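Long-range contacts in putative phosphatase (Bacteroides thetaiotaomicron, PDB 3KYA), which is a putative phosphatase that binds zinc ions and joins an IPT/TIG domain to a probable six-bladed beta-propeller, its enzymatic activity being inferred rather than established: residues G10-S15 and G38-T43; Y31-I36 and Y66-V71; G74-E79 and Y101-V106. One frame throughout, in Å; residues are numbered along the deposited sequence.

Contact 1. Residues G10-S15 and G38-T43; sequences GAFDPS and GENFGT
N40 reaches the backbone of D13 with both ends of its side-chain amide. OD1 accepts from D13 N at 2.8 Å, with the donor in the carbonyl plane on a lone pair and the N-H...O path almost straight (172°). ND2 returns a bond of 2.9 Å to D13 O, which lies close to the amide plane of N40, although the donor stands above the plane of that carbonyl. CG of N40, anti to its backbone N (chi1 -158°), is sent toward 10-15, where the amide can span D13 N and D13 O; ND2 also donates to P17 O. F12 fills the tight part of the contact. Its CD1 edge lies 3.2 Å from N40 O, a buried oxygen for which the model offers no hydrogen-bond donor, while CE1 lies 3.5 Å from N40 ND2. At the root of the side chain, F12 CB rests 3.9 Å from G42 CA. The lead-in 10-15 thereby covers one end of the immunoglobulin-like IPT/TIG domain just before strand 19-28, with F12 touching V84 of strand 80-84. Beyond it D13 OD1 accepts from S15 N, an Asx turn, and also from S15 OG, both from the same face of its carboxylate. Toward G10 the contact becomes loose and wet. One water bridges G10 O and G42 N, another accepts from F12 N and T43 N. T43 offers only CG2, 3.8 Å from G10 O; its side chain lies about 4 Å, between nearest atoms, from a bound zinc ion.

Contact 2. Residues Y31-I36 and Y66-V71; sequences YQKLLI and YVYCFV
L35 and Y68 face each other as a non-hydrogen-bonded pair of antiparallel strands 33-36 and 66-70, and the leucine can be followed atom by atom over the tyrosine. L35 CB starts beside the ring, 3.8 Å from Y68 CE1, and CG stays near that same atom. Chi1 (172°) sets CG anti to the backbone N, and the turn at chi2 (56°) then brings CD1 over the ring: it stands 3.8 Å from the Y68 centroid, only 13° off the normal, a CH-pi contact over the face. CD1 also meets Y66 CB at 3.8 Å, so one methyl packs on two tyrosines. The other methyl, CD2, extends to 4.0 Å from Y68 OH. That hydroxyl is hydrogen-bonded to D338 of the second subunit, whose Y350 also meets the Y68 ring edge-to-face. Further along this face, K33 and F70 lie side by side, with K33 CE 3.9 Å from F70 CE1.

The other face is apolar. C69 SG touches L34 CD2 at 4.0 Å and I36 CD1 at the same separation, while I52 of strand 48-52 packs on L34 and C69. The backbones of L34 with C69 and of I36 with V67 form the hydrogen-bonded pairs. Each pair has two backbone bonds, and L34 N to C69 O, at 2.8 Å, is nearly linear. V71 N to Q32 O and Y31 N to V71 O carry the pairing past the strand end. This antiparallel pairing of 33-39 with 66-70, flanked by strands 19-28 and 55-62, is part of the sheet of an immunoglobulin-like IPT/TIG (E-set) domain, whose L35/Y68 face in this protein meets the second subunit.

Contact 3. Residues G74-E79 and Y101-V106; sequences GAFSGE and YEKKMV
With Y101 CG anti to its backbone N (chi1 -180°) and F76 CG anti to its carbonyl carbon (chi1 -60°), the two aromatic rings are brought together although F76 CB points away from 101-106. They meet edge-to-face: the edge of Y101 approaches the face of F76, with centroids 5.5 Å apart and planes at 71°. On its own face the tyrosine ring is covered by backbone, A75 N and F76 N both standing over it, displaced toward the rim. A75 CB adds a contact of 3.9 Å to Y101 CD1, and Y101 CB comes within 3.3 Å of A75 O. At the far end of the ring, OH accepts from G74 N at 2.9 Å; the same hydroxyl is hydrogen-bonded to the carboxylate of E474, so it ties the loop to the C-terminal part of the chain as well.

The backbone wrapped over Y101 forms two overlapping turns, an inverse gamma turn centred on A75 and a type I beta turn from A75 to G78, in the loop between strands 66-70 and 80-84 of the IPT/TIG domain. Their closing bonds, F76 N to G74 O and G78 N to A75 O, are both weak. Y101 belongs to the last short strand of that domain, and the residues after it lead into strand 105-110, in the sheet that combines this strand with the C-terminal strands, consistent with the closing blade of a propeller. The contact thus sits at the junction between the two domains. K103, on this connection, crosses F76 at about a right angle and lays CD at the phenylalanine edge, 3.7 Å from CE1. A water bridges the two backbones, donating to F76 O at 2.7 Å and accepting from Y101 N at 3.0 Å.

How the contacts relate
The three contacts run along the IPT/TIG domain from its outer end to the propeller junction. Contacts 1 and 2 share strand 33-39, have centres about 18 Å apart and meet where F41 CD2 packs 3.5 Å from V67 CG2. Contact 3, centred about 14 Å from contact 2, touches it through V71 CG1 and Y101 CD1 at 4.1 Å; contacts 1 and 3 stay about 13 Å apart between nearest atoms. No catalytic site has been assigned, so only zinc positions can be related. Between side chains, T43 is about 4 Å from D44 and I36 about 7 Å from D22, zinc-binding residues whose metal is not bound to this chain here. Contact 3 is remote from the known sites.

Contact 1. Residues G10-S15 and G38-T43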
ATOM      1  N   GLY A  10      31.948  30.458  -2.217  1.00 27.97           N
ATOM      2  CA  GLY A  10      30.587  29.951  -2.178  1.00 26.82           C
ATOM      3  C   GLY A  10      29.548  30.931  -2.697  1.00 25.78           C
ATOM      4  O   GLY A  10      28.426  30.528  -2.988  1.00 25.60           O
ATOM      5  N   ALA A  11      29.895  32.211  -2.820  1.00 24.43           N
ATOM      6  CA  ALA A  11      28.943  33.208  -3.325  1.00 23.55           C
ATOM      7  C   ALA A  11      28.848  33.173  -4.851  1.00 22.75           C
ATOM      8  O   ALA A  11      29.792  32.767  -5.527  1.00 22.64           O
ATOM      9  CB  ALA A  11      29.330  34.600  -2.853  1.00 23.32           C
ATOM     10  N   PHE A  12      27.705  33.598  -5.383  1.00 21.74           N
ATOM     11  CA  PHE A  12      27.491  33.687  -6.829  1.00 21.20           C
ATOM     12  C   PHE A  12      28.413  34.732  -7.442  1.00 20.93           C
ATOM     13  O   PHE A  12      28.546  35.828  -6.906  1.00 20.78           O
ATOM     14  CB  PHE A  12      26.026  34.036  -7.130  1.00 21.00           C
ATOM     15  CG  PHE A  12      25.743  34.349  -8.580  1.00 20.23           C
ATOM     16  CD1 PHE A  12      26.008  33.417  -9.577  1.00 19.23           C
ATOM     17  CD2 PHE A  12      25.156  35.560  -8.939  1.00 20.03           C
ATOM     18  CE1 PHE A  12      25.727  33.696 -10.910  1.00 18.41           C
ATOM     19  CE2 PHE A  12      24.875  35.848 -10.261  1.00 19.13           C
ATOM     20  CZ  PHE A  12      25.160  34.917 -11.252  1.00 18.98           C
ATOM     21  N   ASP A  13      29.063  34.375  -8.550  1.00 20.88           N
ATOM     22  CA  ASP A  13      29.962  35.286  -9.272  1.00 20.70           C
ATOM     23  C   ASP A  13      29.374  35.501 -10.672  1.00 20.55           C
ATOM     24  O   ASP A  13      29.494  34.626 -11.537  1.00 20.20           O
ATOM     25  CB  ASP A  13      31.373  34.700  -9.338  1.00 20.91           C
ATOM     26  CG  ASP A  13      32.404  35.681  -9.903  1.00 21.60           C
ATOM     27  OD1 ASP A  13      32.018  36.634 -10.611  1.00 22.22           O
ATOM     28  OD2 ASP A  13      33.612  35.490  -9.636  1.00 22.28           O
ATOM     29  N   PRO A  14      28.726  36.662 -10.906  1.00 20.53           N
ATOM     30  CA  PRO A  14      28.071  36.921 -12.195  1.00 20.57           C
ATOM     31  C   PRO A  14      29.003  37.055 -13.410  1.00 20.46           C
ATOM     32  O   PRO A  14      28.505  37.123 -14.531  1.00 20.55           O
ATOM     33  CB  PRO A  14      27.320  38.238 -11.953  1.00 20.66           C
ATOM     34  CG  PRO A  14      28.001  38.870 -10.824  1.00 20.91           C
ATOM     35  CD  PRO A  14      28.510  37.768  -9.955  1.00 20.64           C
ATOM     36  N   SER A  15      30.317  37.108 -13.194  1.00 20.39           N
ATOM     37  CA  SER A  15      31.281  37.167 -14.300  1.00 20.42           C
ATOM     38  C   SER A  15      31.702  35.763 -14.750  1.00 20.47           C
ATOM     39  O   SER A  15      32.446  35.627 -15.715  1.00 20.15           O
ATOM     40  CB  SER A  15      32.517  37.967 -13.904  1.00 20.57           C
ATOM     41  OG  SER A  15      33.198  37.350 -12.828  1.00 21.08           O
ATOM     42  N   GLY A  38      26.190  21.255  -9.617  1.00 13.86           N
ATOM     43  CA  GLY A  38      26.817  22.191 -10.536  1.00 14.08           C
ATOM     44  C   GLY A  38      27.746  23.192  -9.885  1.00 14.06           C
ATOM     45  O   GLY A  38      28.397  22.902  -8.881  1.00 13.93           O
ATOM     46  N   GLU A  39      27.808  24.382 -10.471  1.00 14.39           N
ATOM     47  CA  GLU A  39      28.677  25.435  -9.978  1.00 14.88           C
ATOM     48  C   GLU A  39      28.057  26.795 -10.150  1.00 14.00           C
ATOM     49  O   GLU A  39      27.318  27.024 -11.104  1.00 13.72           O
ATOM     50  CB  GLU A  39      29.990  25.452 -10.773  1.00 15.61           C
ATOM     51  CG  GLU A  39      30.799  24.191 -10.677  1.00 18.58           C
ATOM     52  CD  GLU A  39      32.052  24.259 -11.540  1.00 21.46           C
ATOM     53  OE1 GLU A  39      31.923  24.426 -12.776  1.00 23.91           O
ATOM     54  OE2 GLU A  39      33.158  24.131 -10.977  1.00 24.49           O
ATOM     55  N   ASN A  40      28.386  27.681  -9.219  1.00 13.48           N
ATOM     56  CA  ASN A  40      28.034  29.092  -9.266  1.00 13.77           C
ATOM     57  C   ASN A  40      26.538  29.352  -9.062  1.00 13.47           C
ATOM     58  O   ASN A  40      25.967  30.228  -9.710  1.00 13.09           O
ATOM     59  CB  ASN A  40      28.538  29.698 -10.597  1.00 13.63           C
ATOM     60  CG  ASN A  40      28.721  31.198 -10.542  1.00 14.22           C
ATOM     61  OD1 ASN A  40      28.954  31.766  -9.485  1.00 14.50           O
ATOM     62  ND2 ASN A  40      28.650  31.848 -11.705  1.00 15.04           N
ATOM     63  N   PHE A  41      25.921  28.590  -8.157  1.00 13.50           N
ATOM     64  CA  PHE A  41      24.499  28.755  -7.859  1.00 13.95           C
ATOM     65  C   PHE A  41      24.239  29.771  -6.751  1.00 13.98           C
ATOM     66  O   PHE A  41      23.096  30.223  -6.570  1.00 14.41           O
ATOM     67  CB  PHE A  41      23.851  27.438  -7.421  1.00 14.18           C
ATOM     68  CG  PHE A  41      23.898  26.337  -8.443  1.00 15.01           C
ATOM     69  CD1 PHE A  41      23.647  26.585  -9.790  1.00 17.01           C
ATOM     70  CD2 PHE A  41      24.069  25.029  -8.036  1.00 15.14           C
ATOM     71  CE1 PHE A  41      23.660  25.555 -10.714  1.00 16.83           C
ATOM     72  CE2 PHE A  41      24.062  23.995  -8.955  1.00 16.91           C
ATOM     73  CZ  PHE A  41      23.852  24.268 -10.298  1.00 17.70           C
ATOM     74  N   GLY A  42      25.272  30.133  -6.000  1.00 13.66           N
ATOM     75  CA  GLY A  42      25.079  31.045  -4.877  1.00 13.43           C
ATOM     76  C   GLY A  42      24.386  30.314  -3.729  1.00 13.29           C
ATOM     77  O   GLY A  42      24.198  29.102  -3.784  1.00 13.36           O
ATOM     78  N   THR A  43      24.002  31.056  -2.692  1.00 12.84           N
ATOM     79  CA  THR A  43      23.399  30.463  -1.491  1.00 12.96           C
ATOM     80  C   THR A  43      21.973  30.953  -1.160  1.00 12.79           C
ATOM     81  O   THR A  43      21.461  30.682  -0.070  1.00 13.13           O
ATOM     82  CB  THR A  43      24.288  30.746  -0.272  1.00 13.10           C
ATOM     83  OG1 THR A  43      24.435  32.168  -0.102  1.00 11.89           O
ATOM     84  CG2 THR A  43      25.676  30.104  -0.433  1.00 13.83           C
TER
HETATM   85  O   HOH W   1      28.142  29.793  -5.851  1.00 18.95           O
HETATM   86  O   HOH W   2      25.483  33.786  -3.334  1.00 23.85           O

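Contact 2. Residues Y31-I36 and Y66-V71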
ATOM      1  N   TYR A  31       6.171  16.178  -8.674  1.00 15.62           N
ATOM      2  CA  TYR A  31       6.321  16.221  -7.214  1.00 15.99           C
ATOM      3  C   TYR A  31       7.571  15.494  -6.685  1.00 16.51           C
ATOM      4  O   TYR A  31       7.819  15.515  -5.487  1.00 16.97           O
ATOM      5  CB  TYR A  31       5.049  15.747  -6.466  1.00 16.32           C
ATOM      6  CG  TYR A  31       3.838  16.624  -6.746  1.00 15.80           C
ATOM      7  CD1 TYR A  31       3.018  16.388  -7.852  1.00 15.68           C
ATOM      8  CD2 TYR A  31       3.528  17.703  -5.911  1.00 16.53           C
ATOM      9  CE1 TYR A  31       1.907  17.194  -8.113  1.00 15.54           C
ATOM     10  CE2 TYR A  31       2.420  18.519  -6.161  1.00 15.63           C
ATOM     11  CZ  TYR A  31       1.614  18.263  -7.273  1.00 15.45           C
ATOM     12  OH  TYR A  31       0.523  19.072  -7.541  1.00 15.25           O
ATOM     13  N   GLN A  32       8.343  14.840  -7.562  1.00 16.71           N
ATOM     14  CA  GLN A  32       9.606  14.220  -7.161  1.00 16.74           C
ATOM     15  C   GLN A  32      10.584  15.305  -6.739  1.00 16.09           C
ATOM     16  O   GLN A  32      10.675  16.345  -7.395  1.00 15.59           O
ATOM     17  CB  GLN A  32      10.221  13.451  -8.341  1.00 17.16           C
ATOM     18  CG  GLN A  32      11.676  12.967  -8.158  1.00 18.39           C
ATOM     19  CD  GLN A  32      11.834  11.804  -7.180  1.00 19.20           C
ATOM     20  OE1 GLN A  32      12.702  11.830  -6.277  1.00 19.18           O
ATOM     21  NE2 GLN A  32      11.014  10.776  -7.361  1.00 17.54           N
ATOM     22  N   LYS A  33      11.315  15.059  -5.656  1.00 15.28           N
ATOM     23  CA  LYS A  33      12.369  15.959  -5.225  1.00 15.62           C
ATOM     24  C   LYS A  33      13.593  15.662  -6.102  1.00 15.20           C
ATOM     25  O   LYS A  33      14.023  14.503  -6.205  1.00 14.59           O
ATOM     26  CB  LYS A  33      12.664  15.737  -3.755  1.00 16.52           C
ATOM     27  CG  LYS A  33      13.501  16.779  -3.093  1.00 19.93           C
ATOM     28  CD  LYS A  33      13.449  16.619  -1.563  1.00 23.89           C
ATOM     29  CE  LYS A  33      12.053  16.953  -0.983  1.00 25.59           C
ATOM     30  NZ  LYS A  33      11.977  16.960   0.519  1.00 27.91           N
ATOM     31  N   LEU A  34      14.143  16.699  -6.726  1.00 13.61           N
ATOM     32  CA  LEU A  34      15.295  16.580  -7.620  1.00 13.90           C
ATOM     33  C   LEU A  34      16.491  17.370  -7.095  1.00 13.66           C
ATOM     34  O   LEU A  34      16.366  18.542  -6.708  1.00 13.79           O
ATOM     35  CB  LEU A  34      14.922  17.084  -9.024  1.00 13.72           C
ATOM     36  CG  LEU A  34      15.999  17.102 -10.102  1.00 14.29           C
ATOM     37  CD1 LEU A  34      16.370  15.663 -10.509  1.00 12.50           C
ATOM     38  CD2 LEU A  34      15.513  17.915 -11.304  1.00 15.54           C
ATOM     39  N   LEU A  35      17.649  16.719  -7.107  1.00 13.56           N
ATOM     40  CA  LEU A  35      18.908  17.295  -6.663  1.00 12.99           C
ATOM     41  C   LEU A  35      19.751  17.578  -7.899  1.00 13.38           C
ATOM     42  O   LEU A  35      20.038  16.666  -8.684  1.00 13.20           O
ATOM     43  CB  LEU A  35      19.637  16.326  -5.717  1.00 12.93           C
ATOM     44  CG  LEU A  35      21.067  16.671  -5.289  1.00 13.29           C
ATOM     45  CD1 LEU A  35      21.155  18.044  -4.630  1.00 11.69           C
ATOM     46  CD2 LEU A  35      21.680  15.591  -4.354  1.00 12.18           C
ATOM     47  N   ILE A  36      20.113  18.844  -8.086  1.00 12.92           N
ATOM     48  CA  ILE A  36      20.906  19.275  -9.228  1.00 13.67           C
ATOM     49  C   ILE A  36      22.290  19.721  -8.761  1.00 13.53           C
ATOM     50  O   ILE A  36      22.421  20.604  -7.909  1.00 11.93           O
ATOM     51  CB  ILE A  36      20.214  20.437 -10.005  1.00 13.73           C
ATOM     52  CG1 ILE A  36      18.835  20.021 -10.530  1.00 15.44           C
ATOM     53  CG2 ILE A  36      21.105  20.910 -11.164  1.00 14.52           C
ATOM     54  CD1 ILE A  36      17.947  21.224 -10.936  1.00 16.15           C
ATOM     55  N   TYR A  66      24.947  22.879  -5.345  1.00 13.32           N
ATOM     56  CA  TYR A  66      23.760  22.056  -5.558  1.00 13.36           C
ATOM     57  C   TYR A  66      22.474  22.847  -5.321  1.00 13.45           C
ATOM     58  O   TYR A  66      22.468  23.829  -4.582  1.00 13.00           O
ATOM     59  CB  TYR A  66      23.765  20.788  -4.692  1.00 13.97           C
ATOM     60  CG  TYR A  66      23.686  20.988  -3.190  1.00 14.85           C
ATOM     61  CD1 TYR A  66      22.450  21.089  -2.553  1.00 15.01           C
ATOM     62  CD2 TYR A  66      24.839  20.999  -2.397  1.00 16.97           C
ATOM     63  CE1 TYR A  66      22.355  21.262  -1.177  1.00 16.31           C
ATOM     64  CE2 TYR A  66      24.748  21.161  -0.993  1.00 18.34           C
ATOM     65  CZ  TYR A  66      23.487  21.289  -0.405  1.00 17.21           C
ATOM     66  OH  TYR A  66      23.351  21.449   0.956  1.00 20.47           O
ATOM     67  N   VAL A  67      21.422  22.428  -6.003  1.00 13.16           N
ATOM     68  CA  VAL A  67      20.091  22.995  -5.842  1.00 13.25           C
ATOM     69  C   VAL A  67      19.088  21.870  -5.735  1.00 13.00           C
ATOM     70  O   VAL A  67      19.147  20.906  -6.505  1.00 13.03           O
ATOM     71  CB  VAL A  67      19.682  23.893  -7.039  1.00 13.16           C
ATOM     72  CG1 VAL A  67      18.238  24.405  -6.873  1.00 14.35           C
ATOM     73  CG2 VAL A  67      20.640  25.061  -7.185  1.00 15.17           C
ATOM     74  N   TYR A  68      18.166  21.991  -4.779  1.00 12.67           N
ATOM     75  CA  TYR A  68      17.058  21.054  -4.649  1.00 12.50           C
ATOM     76  C   TYR A  68      15.800  21.745  -5.155  1.00 12.79           C
ATOM     77  O   TYR A  68      15.576  22.919  -4.833  1.00 12.93           O
ATOM     78  CB  TYR A  68      16.790  20.662  -3.209  1.00 12.37           C
ATOM     79  CG  TYR A  68      17.680  19.603  -2.625  1.00 11.12           C
ATOM     80  CD1 TYR A  68      17.432  18.258  -2.864  1.00 12.62           C
ATOM     81  CD2 TYR A  68      18.723  19.938  -1.778  1.00 12.10           C
ATOM     82  CE1 TYR A  68      18.236  17.267  -2.293  1.00 12.25           C
ATOM     83  CE2 TYR A  68      19.530  18.959  -1.200  1.00 13.49           C
ATOM     84  CZ  TYR A  68      19.280  17.626  -1.470  1.00 14.01           C
ATOM     85  OH  TYR A  68      20.077  16.653  -0.893  1.00 15.17           O
ATOM     86  N   CYS A  69      14.998  21.021  -5.928  1.00 12.49           N
ATOM     87  CA  CYS A  69      13.725  21.537  -6.430  1.00 13.15           C
ATOM     88  C   CYS A  69      12.717  20.399  -6.580  1.00 12.73           C
ATOM     89  O   CYS A  69      13.055  19.213  -6.405  1.00 12.15           O
ATOM     90  CB  CYS A  69      13.939  22.242  -7.770  1.00 13.10           C
ATOM     91  SG  CYS A  69      14.416  21.121  -9.115  1.00 17.37           S
ATOM     92  N   PHE A  70      11.466  20.750  -6.854  1.00 12.49           N
ATOM     93  CA  PHE A  70      10.428  19.754  -7.121  1.00 12.78           C
ATOM     94  C   PHE A  70      10.158  19.670  -8.611  1.00 12.62           C
ATOM     95  O   PHE A  70      10.026  20.704  -9.286  1.00 12.48           O
ATOM     96  CB  PHE A  70       9.109  20.124  -6.441  1.00 13.07           C
ATOM     97  CG  PHE A  70       9.106  19.914  -4.953  1.00 15.23           C
ATOM     98  CD1 PHE A  70       9.180  18.629  -4.427  1.00 17.76           C
ATOM     99  CD2 PHE A  70       8.976  20.990  -4.078  1.00 17.21           C
ATOM    100  CE1 PHE A  70       9.153  18.425  -3.047  1.00 18.42           C
ATOM    101  CE2 PHE A  70       8.947  20.790  -2.690  1.00 17.31           C
ATOM    102  CZ  PHE A  70       9.033  19.514  -2.183  1.00 18.52           C
ATOM    103  N   VAL A  71      10.040  18.449  -9.131  1.00 12.20           N
ATOM    104  CA  VAL A  71       9.708  18.259 -10.543  1.00 12.56           C
ATOM    105  C   VAL A  71       8.270  18.724 -10.801  1.00 12.50           C
ATOM    106  O   VAL A  71       7.334  18.253 -10.167  1.00 12.75           O
ATOM    107  CB  VAL A  71       9.857  16.793 -10.970  1.00 12.33           C
ATOM    108  CG1 VAL A  71       9.380  16.575 -12.417  1.00 11.61           C
ATOM    109  CG2 VAL A  71      11.322  16.336 -10.783  1.00 14.34           C
TER

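Contact 3. Residues G74-E79 and Y101-V106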
ATOM      1  N   GLY A  74       3.770  18.065 -15.872  1.00 13.39           N
ATOM      2  CA  GLY A  74       3.869  18.371 -17.287  1.00 13.28           C
ATOM      3  C   GLY A  74       5.250  18.739 -17.815  1.00 13.70           C
ATOM      4  O   GLY A  74       5.343  19.407 -18.835  1.00 14.06           O
ATOM      5  N   ALA A  75       6.315  18.287 -17.153  1.00 13.37           N
ATOM      6  CA  ALA A  75       7.685  18.600 -17.569  1.00 13.18           C
ATOM      7  C   ALA A  75       8.181  17.574 -18.604  1.00 12.75           C
ATOM      8  O   ALA A  75       9.283  17.045 -18.486  1.00 12.54           O
ATOM      9  CB  ALA A  75       8.605  18.632 -16.362  1.00 13.29           C
ATOM     10  N   PHE A  76       7.373  17.353 -19.631  1.00 13.05           N
ATOM     11  CA  PHE A  76       7.607  16.285 -20.624  1.00 13.42           C
ATOM     12  C   PHE A  76       9.007  16.211 -21.224  1.00 13.80           C
ATOM     13  O   PHE A  76       9.578  15.125 -21.285  1.00 13.99           O
ATOM     14  CB  PHE A  76       6.591  16.360 -21.775  1.00 13.55           C
ATOM     15  CG  PHE A  76       5.168  16.221 -21.328  1.00 14.58           C
ATOM     16  CD1 PHE A  76       4.647  14.975 -21.014  1.00 15.95           C
ATOM     17  CD2 PHE A  76       4.348  17.336 -21.226  1.00 14.43           C
ATOM     18  CE1 PHE A  76       3.331  14.842 -20.584  1.00 15.36           C
ATOM     19  CE2 PHE A  76       3.024  17.206 -20.793  1.00 15.97           C
ATOM     20  CZ  PHE A  76       2.524  15.962 -20.480  1.00 15.29           C
ATOM     21  N   SER A  77       9.555  17.338 -21.663  1.00 14.27           N
ATOM     22  CA  SER A  77      10.855  17.310 -22.353  1.00 15.16           C
ATOM     23  C   SER A  77      12.030  17.009 -21.407  1.00 15.40           C
ATOM     24  O   SER A  77      13.078  16.507 -21.851  1.00 15.40           O
ATOM     25  CB  SER A  77      11.103  18.618 -23.125  1.00 15.42           C
ATOM     26  OG  SER A  77      11.569  19.652 -22.273  1.00 16.02           O
ATOM     27  N   GLY A  78      11.868  17.308 -20.115  1.00 14.92           N
ATOM     28  CA  GLY A  78      12.919  17.054 -19.129  1.00 15.05           C
ATOM     29  C   GLY A  78      14.109  17.993 -19.202  1.00 15.29           C
ATOM     30  O   GLY A  78      15.101  17.792 -18.496  1.00 15.60           O
ATOM     31  N   GLU A  79      14.028  19.012 -20.050  1.00 15.83           N
ATOM     32  CA  GLU A  79      15.111  19.984 -20.170  0.50 16.32           C
ATOM     33  C   GLU A  79      15.197  20.796 -18.885  1.00 16.41           C
ATOM     34  O   GLU A  79      14.186  21.313 -18.408  1.00 16.91           O
ATOM     35  CB  GLU A  79      14.900  20.901 -21.377  0.50 16.65           C
ATOM     36  CG  GLU A  79      14.958  20.168 -22.707  0.50 17.60           C
ATOM     37  CD  GLU A  79      14.777  21.088 -23.891  0.50 19.05           C
ATOM     38  OE1 GLU A  79      14.431  22.271 -23.682  0.50 20.17           O
ATOM     39  OE2 GLU A  79      14.984  20.624 -25.032  0.50 21.38           O
ATOM     40  N   TYR A 101      11.111  12.345 -17.632  1.00 13.97           N
ATOM     41  CA  TYR A 101       9.814  12.596 -17.003  1.00 13.92           C
ATOM     42  C   TYR A 101       8.869  11.413 -17.159  1.00 14.48           C
ATOM     43  O   TYR A 101       8.580  10.986 -18.284  1.00 14.75           O
ATOM     44  CB  TYR A 101       9.190  13.868 -17.593  1.00 13.99           C
ATOM     45  CG  TYR A 101       7.843  14.226 -17.001  1.00 14.15           C
ATOM     46  CD1 TYR A 101       7.757  14.888 -15.770  1.00 13.98           C
ATOM     47  CD2 TYR A 101       6.657  13.900 -17.658  1.00 13.40           C
ATOM     48  CE1 TYR A 101       6.530  15.202 -15.200  1.00 13.73           C
ATOM     49  CE2 TYR A 101       5.410  14.225 -17.089  1.00 13.58           C
ATOM     50  CZ  TYR A 101       5.359  14.871 -15.863  1.00 13.43           C
ATOM     51  OH  TYR A 101       4.134  15.207 -15.296  1.00 13.32           O
ATOM     52  N   GLU A 102       8.392  10.887 -16.032  1.00 14.55           N
ATOM     53  CA  GLU A 102       7.477   9.756 -16.022  1.00 15.10           C
ATOM     54  C   GLU A 102       6.040  10.293 -15.943  1.00 14.58           C
ATOM     55  O   GLU A 102       5.643  10.913 -14.943  1.00 13.88           O
ATOM     56  CB  GLU A 102       7.760   8.835 -14.840  1.00 15.63           C
ATOM     57  CG  GLU A 102       9.145   8.184 -14.873  1.00 18.81           C
ATOM     58  CD  GLU A 102       9.475   7.415 -13.595  1.00 22.15           C
ATOM     59  OE1 GLU A 102       8.835   7.666 -12.542  1.00 24.86           O
ATOM     60  OE2 GLU A 102      10.395   6.574 -13.646  1.00 25.27           O
ATOM     61  N   LYS A 103       5.270  10.033 -16.991  1.00 14.17           N
ATOM     62  CA  LYS A 103       3.908  10.549 -17.084  1.00 14.44           C
ATOM     63  C   LYS A 103       2.976   9.872 -16.091  1.00 14.51           C
ATOM     64  O   LYS A 103       3.141   8.690 -15.780  1.00 14.10           O
ATOM     65  CB  LYS A 103       3.368  10.387 -18.507  1.00 14.47           C
ATOM     66  CG  LYS A 103       4.151  11.190 -19.538  1.00 16.23           C
ATOM     67  CD  LYS A 103       3.473  11.198 -20.903  1.00 19.25           C
ATOM     68  CE  LYS A 103       3.542   9.859 -21.594  1.00 21.56           C
ATOM     69  NZ  LYS A 103       4.948   9.497 -21.942  1.00 24.55           N
ATOM     70  N   LYS A 104       1.987  10.628 -15.623  1.00 14.07           N
ATOM     71  CA  LYS A 104       0.983  10.117 -14.693  1.00 14.18           C
ATOM     72  C   LYS A 104      -0.443  10.266 -15.217  1.00 14.07           C
ATOM     73  O   LYS A 104      -0.723  11.073 -16.101  1.00 13.61           O
ATOM     74  CB  LYS A 104       1.084  10.858 -13.348  1.00 14.03           C
ATOM     75  CG  LYS A 104       2.305  10.491 -12.523  1.00 14.79           C
ATOM     76  CD  LYS A 104       2.403  11.337 -11.249  1.00 16.81           C
ATOM     77  CE  LYS A 104       3.573  10.890 -10.385  1.00 16.26           C
ATOM     78  NZ  LYS A 104       3.774  11.816  -9.222  1.00 18.31           N
HETATM   79  N   MSE A 105      -1.340   9.472 -14.646  1.00 14.71           N
HETATM   80  CA  MSE A 105      -2.760   9.609 -14.913  1.00 15.06           C
HETATM   81  C   MSE A 105      -3.201  10.981 -14.374  1.00 14.86           C
HETATM   82  O   MSE A 105      -2.703  11.455 -13.330  1.00 15.41           O
HETATM   83  CB  MSE A 105      -3.549   8.488 -14.232  1.00 15.60           C
HETATM   84  CG  MSE A 105      -3.228   7.098 -14.746  1.00 16.93           C
HETATM   85 SE   MSE A 105      -4.054   6.762 -16.461  0.75 19.73          SE
HETATM   86  CE  MSE A 105      -5.774   6.048 -15.918  1.00 18.07           C
ATOM     87  N   VAL A 106      -4.115  11.626 -15.091  1.00 13.42           N
ATOM     88  CA  VAL A 106      -4.639  12.921 -14.686  1.00 12.87           C
ATOM     89  C   VAL A 106      -6.150  12.997 -14.929  1.00 12.71           C
ATOM     90  O   VAL A 106      -6.676  12.309 -15.804  1.00 12.26           O
ATOM     91  CB  VAL A 106      -3.941  14.096 -15.420  1.00 13.22           C
ATOM     92  CG1 VAL A 106      -2.459  14.189 -15.006  1.00 12.87           C
ATOM     93  CG2 VAL A 106      -4.086  13.989 -16.963  1.00 12.49           C
TER
HETATM   94  O   HOH W   3      11.577  13.522 -20.403  1.00 16.66           O